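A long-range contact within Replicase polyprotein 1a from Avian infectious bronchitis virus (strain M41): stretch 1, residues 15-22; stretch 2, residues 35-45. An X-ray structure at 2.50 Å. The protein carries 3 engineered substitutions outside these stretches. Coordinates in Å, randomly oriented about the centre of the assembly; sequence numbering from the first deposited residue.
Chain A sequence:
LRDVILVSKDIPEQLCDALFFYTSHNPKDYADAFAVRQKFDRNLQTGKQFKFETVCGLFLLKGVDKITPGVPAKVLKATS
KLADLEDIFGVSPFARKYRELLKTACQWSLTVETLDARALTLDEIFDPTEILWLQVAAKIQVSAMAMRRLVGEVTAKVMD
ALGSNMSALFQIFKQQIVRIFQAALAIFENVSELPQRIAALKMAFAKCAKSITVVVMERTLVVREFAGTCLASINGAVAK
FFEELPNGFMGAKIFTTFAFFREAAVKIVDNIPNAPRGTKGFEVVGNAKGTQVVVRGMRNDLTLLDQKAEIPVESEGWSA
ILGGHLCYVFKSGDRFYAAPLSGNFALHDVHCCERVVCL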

# COMPACT_ATOMS: atom_id res chain seq x y z
N LEU A 15 -10.11 -23.16 14.73
CA LEU A 15 -10.89 -24.31 14.30
C LEU A 15 -11.43 -23.77 13.02
O LEU A 15 -11.36 -24.42 11.94
CB LEU A 15 -12.02 -24.61 15.28
CG LEU A 15 -12.98 -25.70 14.74
CD1 LEU A 15 -12.24 -27.05 14.62
CD2 LEU A 15 -14.24 -25.88 15.61
N CYS A 16 -11.86 -22.52 13.13
CA CYS A 16 -12.25 -21.83 11.97
C CYS A 16 -11.17 -21.88 10.87
O CYS A 16 -11.44 -22.12 9.69
CB CYS A 16 -12.60 -20.38 12.28
SG CYS A 16 -13.42 -19.91 10.73
N ASP A 17 -9.94 -21.67 11.28
CA ASP A 17 -8.81 -21.77 10.38
C ASP A 17 -8.65 -23.17 9.79
O ASP A 17 -8.41 -23.34 8.55
CB ASP A 17 -7.48 -21.42 11.12
CG ASP A 17 -7.23 -19.91 11.26
OD1 ASP A 17 -6.39 -19.56 12.11
OD2 ASP A 17 -7.81 -19.11 10.49
N ALA A 18 -8.76 -24.18 10.65
CA ALA A 18 -8.56 -25.53 10.09
C ALA A 18 -9.66 -25.83 9.11
O ALA A 18 -9.38 -26.39 8.06
CB ALA A 18 -8.50 -26.57 11.12
N LEU A 19 -10.91 -25.50 9.46
CA LEU A 19 -12.05 -25.70 8.53
C LEU A 19 -11.69 -24.96 7.25
O LEU A 19 -11.45 -25.57 6.23
CB LEU A 19 -13.33 -25.13 9.10
CG LEU A 19 -14.57 -25.05 8.19
CD1 LEU A 19 -14.92 -26.42 7.59
CD2 LEU A 19 -15.76 -24.46 9.00
N PHE A 20 -11.56 -23.64 7.29
CA PHE A 20 -11.24 -22.91 6.06
C PHE A 20 -10.04 -23.48 5.24
O PHE A 20 -9.99 -23.40 4.01
CB PHE A 20 -10.99 -21.40 6.31
CG PHE A 20 -10.76 -20.59 5.01
CD1 PHE A 20 -11.84 -20.31 4.16
CD2 PHE A 20 -9.47 -20.16 4.65
CE1 PHE A 20 -11.61 -19.57 2.97
CE2 PHE A 20 -9.23 -19.40 3.49
CZ PHE A 20 -10.27 -19.12 2.62
N PHE A 21 -9.05 -24.04 5.92
CA PHE A 21 -7.89 -24.48 5.19
C PHE A 21 -8.07 -25.74 4.33
O PHE A 21 -7.08 -26.30 3.81
CB PHE A 21 -6.79 -24.67 6.19
CG PHE A 21 -6.20 -23.40 6.64
CD1 PHE A 21 -6.34 -22.24 5.85
CD2 PHE A 21 -5.42 -23.34 7.82
CE1 PHE A 21 -5.76 -21.02 6.29
CE2 PHE A 21 -4.84 -22.13 8.27
CZ PHE A 21 -5.02 -20.98 7.51
N TYR A 22 -9.31 -26.22 4.19
CA TYR A 22 -9.62 -27.29 3.24
C TYR A 22 -9.84 -26.72 1.86
O TYR A 22 -9.96 -27.49 0.91
CB TYR A 22 -10.88 -28.04 3.64
CG TYR A 22 -10.63 -29.10 4.65
CD1 TYR A 22 -10.72 -30.48 4.29
CD2 TYR A 22 -10.33 -28.77 6.01
CE1 TYR A 22 -10.47 -31.53 5.28
CE2 TYR A 22 -10.10 -29.79 6.98
CZ TYR A 22 -10.16 -31.16 6.56
OH TYR A 22 -9.93 -32.14 7.41
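Stretch 2 35-45: AVRQKFDRNLQ

Stretch 2, residues 35-45, is helical throughout, part of a longer helix that begins before Ala35 and continues past Gln45. It lies across the last turns of a helix that begins before stretch 1 and runs to Phe20. The N-to-C directions of the two helices differ by 113°, so they cross steeply, and their axes come no closer than 11.8 Å. That wide spacing leaves room for large side chains, and side chains make the contact: the nearest CA atoms, those of Phe20 and Arg37, are 7.8 Å apart, and Cys16 pairs with Asp41 at 8.7 Å. Together the two stretches bury 428 Å² against each other.

Within each helix the backbone is paired along its own chain. In stretch 2 the i to i+4 ladder runs from Lys39 N to Ala35 O (2.9 Å) through Leu44 N to Phe40 O (3.0 Å); Gln45 N makes weak bonds to Asp41 O and Arg42 O, at 3.4 and 3.0 Å. In stretch 1, Phe20 N reaches Cys16 O at 2.8 Å and Phe21 N reaches Asp17 O at 2.8 Å. Phe21 is the first residue to leave helical phi/psi, and Tyr22 N then bonds to Leu19 O at 3.0 Å. The hydrogen bonds between the stretches are all made by side chains.

Arg37 carries all of it on the side of stretch 2. Its CA-to-CB bond points sideways, but the chain is long enough for its end to come nearer stretch 1. There Arg37 NH1 and Arg37 NH2 each donate to Asp17 OD2 at 3.0 Å, a forked salt bridge approached near the guanidinium plane, where the N-H bonds lie. The third nitrogen turns back to its own helix: Arg37 NE donates to Asp41 OD1 at 2.7 Å, a salt bridge across one helical turn. Two carboxylates thus serve one buried cation, a sensible arrangement where water is scarce. Asp17 starts from a CA-to-CB bond directed away, yet its end comes nearer; OD1 and OD2 also have hydrogen bonds elsewhere in the structure. Cys16 SG lies 3.5 Å from Arg37 NH2, a close packing contact.

Phe20, directed toward stretch 2, has the largest area covered in this contact. Arg37 CD sits over one face of its ring, 3.4 Å from the centroid and 12° off the normal, a CH-pi contact that suits a methylene made electron-poor by the neighbouring guanidinium. The guanidinium also has Phe20 over one face, so the same arginine offers its face to an aromatic ring and its edge to a carboxylate. At the edge of the Phe20 ring, Phe20 CZ meets Val36 CG1 at 4.1 Å.

Phe40 extends this apolar surface. Its ring meets that of Phe20 obliquely, with centroids 4.9 Å apart and planes at 59°; Phe20 CD1 and Phe40 CD2 approach to 3.4 Å. At the edge of the Phe40 ring, Leu19 CG lies 4.2 Å from Phe40 CZ, and Cys16 SG lies 4.4 Å from Phe40 CE2. Cys16, directed toward stretch 2, also packs its SG 4.4 Å from Leu44 CD2.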

# COMPACT_ATOMS: atom_id res chain seq x y z
N ALA A 35 -9.59 -11.40 0.17
CA ALA A 35 -10.98 -11.34 -0.32
C ALA A 35 -11.75 -12.67 -0.10
O ALA A 35 -12.91 -12.69 0.45
CB ALA A 35 -11.03 -10.83 -1.80
N VAL A 36 -11.10 -13.77 -0.45
CA VAL A 36 -11.69 -15.11 -0.32
C VAL A 36 -12.00 -15.49 1.16
O VAL A 36 -13.09 -16.00 1.47
CB VAL A 36 -10.81 -16.21 -0.96
CG1 VAL A 36 -11.52 -17.50 -0.93
CG2 VAL A 36 -10.39 -15.85 -2.46
N ARG A 37 -11.06 -15.22 2.08
CA ARG A 37 -11.28 -15.60 3.46
C ARG A 37 -12.35 -14.67 4.06
O ARG A 37 -13.21 -15.10 4.82
CB ARG A 37 -9.95 -15.57 4.23
CG ARG A 37 -10.04 -15.89 5.75
CD ARG A 37 -10.65 -17.24 5.97
NE ARG A 37 -11.05 -17.58 7.37
CZ ARG A 37 -10.17 -18.08 8.22
NH1 ARG A 37 -8.90 -18.20 7.82
NH2 ARG A 37 -10.52 -18.42 9.44
N GLN A 38 -12.34 -13.41 3.66
CA GLN A 38 -13.37 -12.49 4.18
C GLN A 38 -14.77 -12.94 3.73
O GLN A 38 -15.68 -13.04 4.55
CB GLN A 38 -13.03 -11.02 3.83
CG GLN A 38 -14.28 -10.15 3.60
CD GLN A 38 -13.96 -8.84 2.79
OE1 GLN A 38 -13.34 -7.87 3.30
NE2 GLN A 38 -14.37 -8.84 1.50
N LYS A 39 -14.95 -13.27 2.45
CA LYS A 39 -16.28 -13.79 1.96
C LYS A 39 -16.73 -15.02 2.74
O LYS A 39 -17.92 -15.25 3.08
CB LYS A 39 -16.15 -14.18 0.48
CG LYS A 39 -17.42 -14.67 -0.21
CD LYS A 39 -17.18 -14.74 -1.77
CE LYS A 39 -18.49 -15.16 -2.46
NZ LYS A 39 -18.69 -14.36 -3.75
N PHE A 40 -15.75 -15.85 3.02
CA PHE A 40 -16.13 -17.09 3.64
C PHE A 40 -16.54 -16.81 5.11
O PHE A 40 -17.59 -17.27 5.57
CB PHE A 40 -15.01 -18.10 3.46
CG PHE A 40 -15.11 -19.28 4.36
CD1 PHE A 40 -15.62 -20.49 3.89
CD2 PHE A 40 -14.67 -19.21 5.70
CE1 PHE A 40 -15.68 -21.64 4.74
CE2 PHE A 40 -14.73 -20.32 6.55
CZ PHE A 40 -15.23 -21.55 6.06
N ASP A 41 -15.76 -16.01 5.83
CA ASP A 41 -16.19 -15.72 7.19
C ASP A 41 -17.55 -15.05 7.19
O ASP A 41 -18.29 -15.30 8.09
CB ASP A 41 -15.22 -14.79 7.90
CG ASP A 41 -13.82 -15.29 7.86
OD1 ASP A 41 -13.57 -16.57 7.68
OD2 ASP A 41 -12.94 -14.39 8.01
N ARG A 42 -17.84 -14.17 6.23
CA ARG A 42 -19.16 -13.53 6.19
C ARG A 42 -20.26 -14.55 5.97
O ARG A 42 -21.29 -14.50 6.63
CB ARG A 42 -19.29 -12.53 5.06
CG ARG A 42 -18.53 -11.28 5.19
CD ARG A 42 -18.87 -10.36 4.00
NE ARG A 42 -18.20 -9.05 4.12
CZ ARG A 42 -17.57 -8.37 3.14
NH1 ARG A 42 -17.41 -8.90 1.94
NH2 ARG A 42 -17.06 -7.16 3.38
N ASN A 43 -20.02 -15.47 5.02
CA ASN A 43 -20.99 -16.51 4.67
C ASN A 43 -21.40 -17.27 5.90
O ASN A 43 -22.58 -17.53 6.12
CB ASN A 43 -20.41 -17.52 3.66
CG ASN A 43 -20.66 -17.13 2.22
OD1 ASN A 43 -21.68 -16.53 1.93
ND2 ASN A 43 -19.74 -17.51 1.30
N LEU A 44 -20.39 -17.64 6.70
CA LEU A 44 -20.62 -18.42 7.89
C LEU A 44 -21.55 -17.71 8.82
O LEU A 44 -22.41 -18.34 9.38
CB LEU A 44 -19.31 -18.71 8.57
CG LEU A 44 -19.26 -19.58 9.84
CD1 LEU A 44 -19.79 -21.04 9.65
CD2 LEU A 44 -17.82 -19.60 10.42
N GLN A 45 -21.42 -16.38 8.95
CA GLN A 45 -22.21 -15.65 9.95
C GLN A 45 -23.64 -15.38 9.53
O GLN A 45 -24.50 -15.13 10.40
CB GLN A 45 -21.55 -14.27 10.24
CG GLN A 45 -20.19 -14.38 10.86
CD GLN A 45 -20.20 -15.40 12.01
OE1 GLN A 45 -21.05 -15.32 12.92
NE2 GLN A 45 -19.24 -16.36 11.98